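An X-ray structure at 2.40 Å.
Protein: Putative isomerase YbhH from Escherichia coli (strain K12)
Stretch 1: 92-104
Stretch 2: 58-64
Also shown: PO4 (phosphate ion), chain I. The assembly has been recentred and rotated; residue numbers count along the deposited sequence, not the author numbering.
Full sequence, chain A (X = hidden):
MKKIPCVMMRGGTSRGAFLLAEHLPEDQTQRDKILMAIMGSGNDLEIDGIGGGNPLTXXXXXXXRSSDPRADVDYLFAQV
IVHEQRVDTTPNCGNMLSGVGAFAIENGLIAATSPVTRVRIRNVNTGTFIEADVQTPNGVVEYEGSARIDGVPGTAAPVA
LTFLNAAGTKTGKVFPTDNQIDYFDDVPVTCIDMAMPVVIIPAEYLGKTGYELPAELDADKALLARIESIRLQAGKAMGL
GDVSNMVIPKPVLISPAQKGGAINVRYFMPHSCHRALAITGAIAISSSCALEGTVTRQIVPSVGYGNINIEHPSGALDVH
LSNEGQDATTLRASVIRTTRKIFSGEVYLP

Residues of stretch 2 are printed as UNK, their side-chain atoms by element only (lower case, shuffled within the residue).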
ATOM      1  N   ASN A  92      12.285  14.425   0.665  1.00 83.96           N
ATOM      2  CA  ASN A  92      10.832  14.371   0.767  1.00 78.52           C
ATOM      3  C   ASN A  92      10.428  15.362   1.850  1.00 82.14           C
ATOM      4  O   ASN A  92      10.674  15.125   3.039  1.00 92.32           O
ATOM      5  CB  ASN A  92      10.354  12.956   1.091  1.00 70.24           C
ATOM      6  CG  ASN A  92       8.869  12.894   1.421  1.00 58.98           C
ATOM      7  OD1 ASN A  92       8.091  13.762   1.024  1.00 59.90           O
ATOM      8  ND2 ASN A  92       8.471  11.859   2.150  1.00 47.29           N
ATOM      9  N   CYS A  93       9.828  16.477   1.442  1.00 66.92           N
ATOM     10  CA  CYS A  93       9.423  17.515   2.384  1.00 56.57           C
ATOM     11  C   CYS A  93       8.101  17.111   3.023  1.00 47.66           C
ATOM     12  O   CYS A  93       7.062  17.076   2.353  1.00 47.37           O
ATOM     13  CB  CYS A  93       9.306  18.865   1.685  1.00 47.03           C
ATOM     14  SG  CYS A  93       8.831  20.213   2.786  1.00 47.51           S
ATOM     15  N   GLY A  94       8.139  16.808   4.322  1.00 31.61           N
ATOM     16  CA  GLY A  94       6.945  16.377   5.022  1.00 35.62           C
ATOM     17  C   GLY A  94       5.967  17.493   5.303  1.00 38.44           C
ATOM     18  O   GLY A  94       4.773  17.229   5.480  1.00 36.86           O
ATOM     19  N   ASN A  95       6.441  18.735   5.345  1.00 33.93           N
ATOM     20  CA  ASN A  95       5.537  19.851   5.584  1.00 34.23           C
ATOM     21  C   ASN A  95       4.732  20.194   4.336  1.00 34.73           C
ATOM     22  O   ASN A  95       3.515  20.388   4.415  1.00 33.12           O
ATOM     23  CB  ASN A  95       6.325  21.056   6.088  1.00 32.13           C
ATOM     24  CG  ASN A  95       6.721  20.906   7.535  1.00 37.57           C
ATOM     25  OD1 ASN A  95       5.942  21.218   8.435  1.00 33.79           O
ATOM     26  ND2 ASN A  95       7.926  20.400   7.771  1.00 31.70           N
ATOM     27  N   MET A  96       5.388  20.265   3.174  1.00 27.76           N
ATOM     28  CA  MET A  96       4.639  20.452   1.934  1.00 30.12           C
ATOM     29  C   MET A  96       3.699  19.283   1.683  1.00 28.75           C
ATOM     30  O   MET A  96       2.633  19.458   1.079  1.00 36.69           O
ATOM     31  CB  MET A  96       5.595  20.637   0.754  1.00 28.07           C
ATOM     32  CG  MET A  96       6.355  21.951   0.780  1.00 34.35           C
ATOM     33  SD  MET A  96       5.304  23.377   0.434  1.00 32.13           S
ATOM     34  CE  MET A  96       5.159  23.272  -1.349  1.00 32.39           C
ATOM     35  N   LEU A  97       4.069  18.091   2.153  1.00 27.88           N
ATOM     36  CA  LEU A  97       3.184  16.935   2.066  1.00 28.47           C
ATOM     37  C   LEU A  97       1.828  17.217   2.703  1.00 27.29           C
ATOM     38  O   LEU A  97       0.813  16.657   2.272  1.00 26.61           O
ATOM     39  CB  LEU A  97       3.856  15.735   2.735  1.00 31.59           C
ATOM     40  CG  LEU A  97       3.157  14.380   2.755  1.00 37.37           C
ATOM     41  CD1 LEU A  97       2.917  13.870   1.344  1.00 33.26           C
ATOM     42  CD2 LEU A  97       3.996  13.397   3.549  1.00 39.62           C
ATOM     43  N   SER A  98       1.790  18.102   3.707  1.00 24.56           N
ATOM     44  CA  SER A  98       0.540  18.404   4.400  1.00 26.88           C
ATOM     45  C   SER A  98      -0.516  18.967   3.460  1.00 28.94           C
ATOM     46  O   SER A  98      -1.714  18.817   3.721  1.00 27.71           O
ATOM     47  CB  SER A  98       0.788  19.393   5.540  1.00 33.82           C
ATOM     48  OG  SER A  98       1.982  19.080   6.231  1.00 50.19           O
ATOM     49  N   GLY A  99      -0.102  19.628   2.379  1.00 26.80           N
ATOM     50  CA  GLY A  99      -1.059  20.209   1.458  1.00 24.02           C
ATOM     51  C   GLY A  99      -1.479  19.332   0.301  1.00 24.73           C
ATOM     52  O   GLY A  99      -2.435  19.671  -0.404  1.00 27.38           O
ATOM     53  N   VAL A 100      -0.806  18.196   0.102  1.00 26.33           N
ATOM     54  CA  VAL A 100      -1.039  17.390  -1.096  1.00 30.71           C
ATOM     55  C   VAL A 100      -2.470  16.865  -1.123  1.00 32.50           C
ATOM     56  O   VAL A 100      -3.164  16.960  -2.145  1.00 29.01           O
ATOM     57  CB  VAL A 100      -0.014  16.245  -1.178  1.00 26.83           C
ATOM     58  CG1 VAL A 100      -0.370  15.289  -2.310  1.00 30.74           C
ATOM     59  CG2 VAL A 100       1.390  16.806  -1.375  1.00 24.30           C
ATOM     60  N   GLY A 101      -2.933  16.307  -0.002  1.00 24.75           N
ATOM     61  CA  GLY A 101      -4.252  15.688   0.021  1.00 24.93           C
ATOM     62  C   GLY A 101      -5.369  16.673  -0.265  1.00 33.39           C
ATOM     63  O   GLY A 101      -6.261  16.402  -1.073  1.00 30.76           O
ATOM     64  N   ALA A 102      -5.335  17.832   0.399  1.00 33.07           N
ATOM     65  CA  ALA A 102      -6.357  18.846   0.166  1.00 32.57           C
ATOM     66  C   ALA A 102      -6.290  19.377  -1.259  1.00 32.18           C
ATOM     67  O   ALA A 102      -7.325  19.667  -1.873  1.00 32.49           O
ATOM     68  CB  ALA A 102      -6.205  19.988   1.171  1.00 26.60           C
ATOM     69  N   PHE A 103      -5.080  19.514  -1.803  1.00 32.46           N
ATOM     70  CA  PHE A 103      -4.940  19.979  -3.178  1.00 31.40           C
ATOM     71  C   PHE A 103      -5.502  18.960  -4.161  1.00 33.28           C
ATOM     72  O   PHE A 103      -6.139  19.331  -5.154  1.00 35.27           O
ATOM     73  CB  PHE A 103      -3.471  20.275  -3.479  1.00 33.92           C
ATOM     74  CG  PHE A 103      -3.222  20.767  -4.876  1.00 32.05           C
ATOM     75  CD1 PHE A 103      -3.365  22.111  -5.188  1.00 36.68           C
ATOM     76  CD2 PHE A 103      -2.834  19.890  -5.876  1.00 35.53           C
ATOM     77  CE1 PHE A 103      -3.133  22.569  -6.476  1.00 35.96           C
ATOM     78  CE2 PHE A 103      -2.600  20.342  -7.166  1.00 39.43           C
ATOM     79  CZ  PHE A 103      -2.748  21.684  -7.464  1.00 34.44           C
ATOM     80  N   ALA A 104      -5.282  17.670  -3.899  1.00 32.71           N
ATOM     81  CA  ALA A 104      -5.784  16.638  -4.798  1.00 32.44           C
ATOM     82  C   ALA A 104      -7.307  16.608  -4.809  1.00 37.69           C
ATOM     83  O   ALA A 104      -7.922  16.381  -5.858  1.00 31.38           O
ATOM     84  CB  ALA A 104      -5.223  15.275  -4.397  1.00 32.24           C
ATOM     85  N   UNK A  58      10.126  28.668  -0.519  1.00 32.92           N
ATOM     86  CA  UNK A  58      10.598  28.555  -1.894  1.00 29.14           C
ATOM     87  C   UNK A  58      10.565  27.092  -2.324  1.00 29.76           C
ATOM     88  O   UNK A  58      11.545  26.540  -2.827  1.00 29.39           O
ATOM     89  o   UNK A  58      12.418  29.158  -3.387  1.00 34.13           O
ATOM     90  c   UNK A  58      12.000  29.148  -2.032  1.00 28.11           C
ATOM     91  N   UNK A  59       9.417  26.450  -2.125  1.00 29.53           N
ATOM     92  CA  UNK A  59       9.248  25.032  -2.397  1.00 30.13           C
ATOM     93  C   UNK A  59       8.160  24.823  -3.443  1.00 31.43           C
ATOM     94  O   UNK A  59       7.323  25.697  -3.684  1.00 29.18           O
ATOM     95  c   UNK A  59       9.527  23.574   1.222  1.00 35.25           C
ATOM     96  n   UNK A  59      11.832  23.114   2.037  1.00 39.90           N
ATOM     97  c   UNK A  59       9.933  24.402   0.007  1.00 34.42           C
ATOM     98  c   UNK A  59       8.900  24.266  -1.113  1.00 38.97           C
ATOM     99  c   UNK A  59      10.516  23.714   2.370  1.00 31.18           C
ATOM    100  N   UNK A  60       8.187  23.650  -4.074  1.00 28.58           N
ATOM    101  CA  UNK A  60       7.212  23.279  -5.096  1.00 27.28           C
ATOM    102  C   UNK A  60       6.747  21.852  -4.835  1.00 27.67           C
ATOM    103  O   UNK A  60       7.551  20.979  -4.490  1.00 26.62           O
ATOM    104  c   UNK A  60       6.770  22.974  -7.560  1.00 24.89           C
ATOM    105  c   UNK A  60       7.795  23.405  -6.523  1.00 24.78           C
ATOM    106  c   UNK A  60       8.263  24.829  -6.798  1.00 28.82           C
ATOM    107  N   UNK A  61       5.447  21.618  -5.002  1.00 27.73           N
ATOM    108  CA  UNK A  61       4.864  20.282  -4.987  1.00 24.33           C
ATOM    109  C   UNK A  61       4.167  20.052  -6.320  1.00 27.20           C
ATOM    110  O   UNK A  61       3.272  20.818  -6.695  1.00 29.36           O
ATOM    111  c   UNK A  61       3.877  20.118  -3.829  1.00 24.02           C
ATOM    112  N   UNK A  62       4.575  19.007  -7.032  1.00 31.28           N
ATOM    113  CA  UNK A  62       4.000  18.660  -8.327  1.00 28.82           C
ATOM    114  C   UNK A  62       3.126  17.428  -8.125  1.00 36.10           C
ATOM    115  O   UNK A  62       3.626  16.345  -7.794  1.00 33.99           O
ATOM    116  c   UNK A  62       7.217  19.453 -10.366  1.00 28.69           C
ATOM    117  c   UNK A  62       4.448  18.047 -10.721  1.00 26.97           C
ATOM    118  c   UNK A  62       5.083  18.421  -9.386  1.00 30.13           C
ATOM    119  c   UNK A  62       5.968  19.667  -9.522  1.00 26.18           C
ATOM    120  N   UNK A  63       1.818  17.590  -8.325  1.00 33.96           N
ATOM    121  CA  UNK A  63       0.823  16.585  -7.965  1.00 33.28           C
ATOM    122  C   UNK A  63       0.190  16.027  -9.233  1.00 37.85           C
ATOM    123  O   UNK A  63      -0.068  16.767 -10.191  1.00 33.54           O
ATOM    124  c   UNK A  63       1.359  17.313  -5.062  1.00 32.56           C
ATOM    125  c   UNK A  63       0.373  18.041  -5.938  1.00 28.44           C
ATOM    126  c   UNK A  63      -1.109  16.069  -6.440  1.00 28.19           C
ATOM    127  c   UNK A  63      -0.258  17.175  -7.037  1.00 29.34           C
ATOM    128  N   UNK A  64      -0.078  14.722  -9.226  1.00 34.85           N
ATOM    129  CA  UNK A  64      -0.740  14.059 -10.341  1.00 33.22           C
ATOM    130  C   UNK A  64      -1.383  12.778  -9.830  1.00 40.35           C
ATOM    131  O   UNK A  64      -1.092  12.311  -8.727  1.00 41.44           O
ATOM    132  c   UNK A  64       0.243  13.746 -11.471  1.00 31.10           C
ATOM    133  o   UNK A  64       1.103  12.679 -11.110  1.00 34.17           O
TER
HETATM  134  P   PO4 I 407      10.605  18.718   6.457  1.00 65.37           P
HETATM  135  O1  PO4 I 407      12.009  19.165   6.112  1.00 63.79           O
HETATM  136  O2  PO4 I 407       9.603  19.632   5.795  1.00 61.00           O
HETATM  137  O3  PO4 I 407      10.397  17.293   5.992  1.00 59.67           O
HETATM  138  O4  PO4 I 407      10.404  18.791   7.951  1.00 75.25           O

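Position 58 carries two side-chain atoms, one carbon followed by one oxygen, and they touch nothing on stretch 1. The carbon bears no further branch, so threonine is excluded and the residue is Ser58. It lies before the strand begins, Ser58 CB is 9.0 Å from Met96 CE, and its hydroxyl is hydrogen-bonded elsewhere in the structure.

Position 59 has four carbons in an unbranched row ending in nitrogen, and the row reaches Met96 and Cys93. A chain of that length and composition is lysine, Lys59. Its CA-to-CB bond points toward the helix stretch, and the middle two torsions are both t, which keeps that part of the chain extended. Lys59 CD lies 3.6 Å from Met96 CG and 3.8 Å from Cys93 SG, so the closest approaches are made by the aliphatic part of the chain. The terminal NZ is hydrogen-bonded elsewhere in the structure.

At position 60 there are three carbons, the first carrying the other two, and none touches stretch 1. This fork, with no heteroatom, identifies Val60. Its CB points away from the helix, and Val60 CB is 5.8 Å from Met96 CE; the backbone still takes part, with Val60 C 4.1 Å from Met96 CE.

Position 61 shows a single carbon, which meets Met96, hence Ala61. The CB points toward the helix and lies 4.2 Å from Met96 CE, while Ala61 N is 4.0 Å from the same methyl. The CA atoms of Ala61 and Met96 are 6.9 Å apart, and the short side chain leaves the methionine end resting close to the strand backbone.

Position 62 holds four carbons forked at the first, one arm being two carbons long, with no contact to stretch 1. Branching at the first carbon distinguishes isoleucine from leucine, giving Ile62. It points away, and Ile62 CB is 8.2 Å from Phe103 CE2.

The same four-carbon pattern recurs at position 63, here touching Val100 and Phe103, and it is Ile63, now directed toward the helix. Ile63 CD1 is 3.7 Å from Val100 CG2, and Ile63 CG1 is 3.7 Å from Phe103 CD2, approaching the ring obliquely.

Position 64 again has one carbon and then one oxygen, clear of stretch 1: Ser64. It points away from the helix, and its hydroxyl is hydrogen-bonded to a residue flanking one of the stretches.

The contact works through strand alternation. Lys59, Ala61 and Ile63 turn toward the helix, and Val60, Ile62 and Ser64 turn away. The axes run at 37° and approach to 9.1 Å, so successive inward positions meet residues progressively farther along the helix, from Cys93 and Met96 to Val100 and Phe103. No hydrogen bond crosses between the stretches; packing buries 382 Å², counting both sides. At the helix start, Cys93 SG accepts from Met96 N at 3.5 Å, a capping bond with an angle of 171°. Nearby, Gly94 N donates to phosphate O3 at 2.9 Å and Asn95 ND2 to phosphate O2 at 2.7 Å, so the ion is held by the helix stretch beside the packed surface.

Stretch 2 58-64: SKVAIIS
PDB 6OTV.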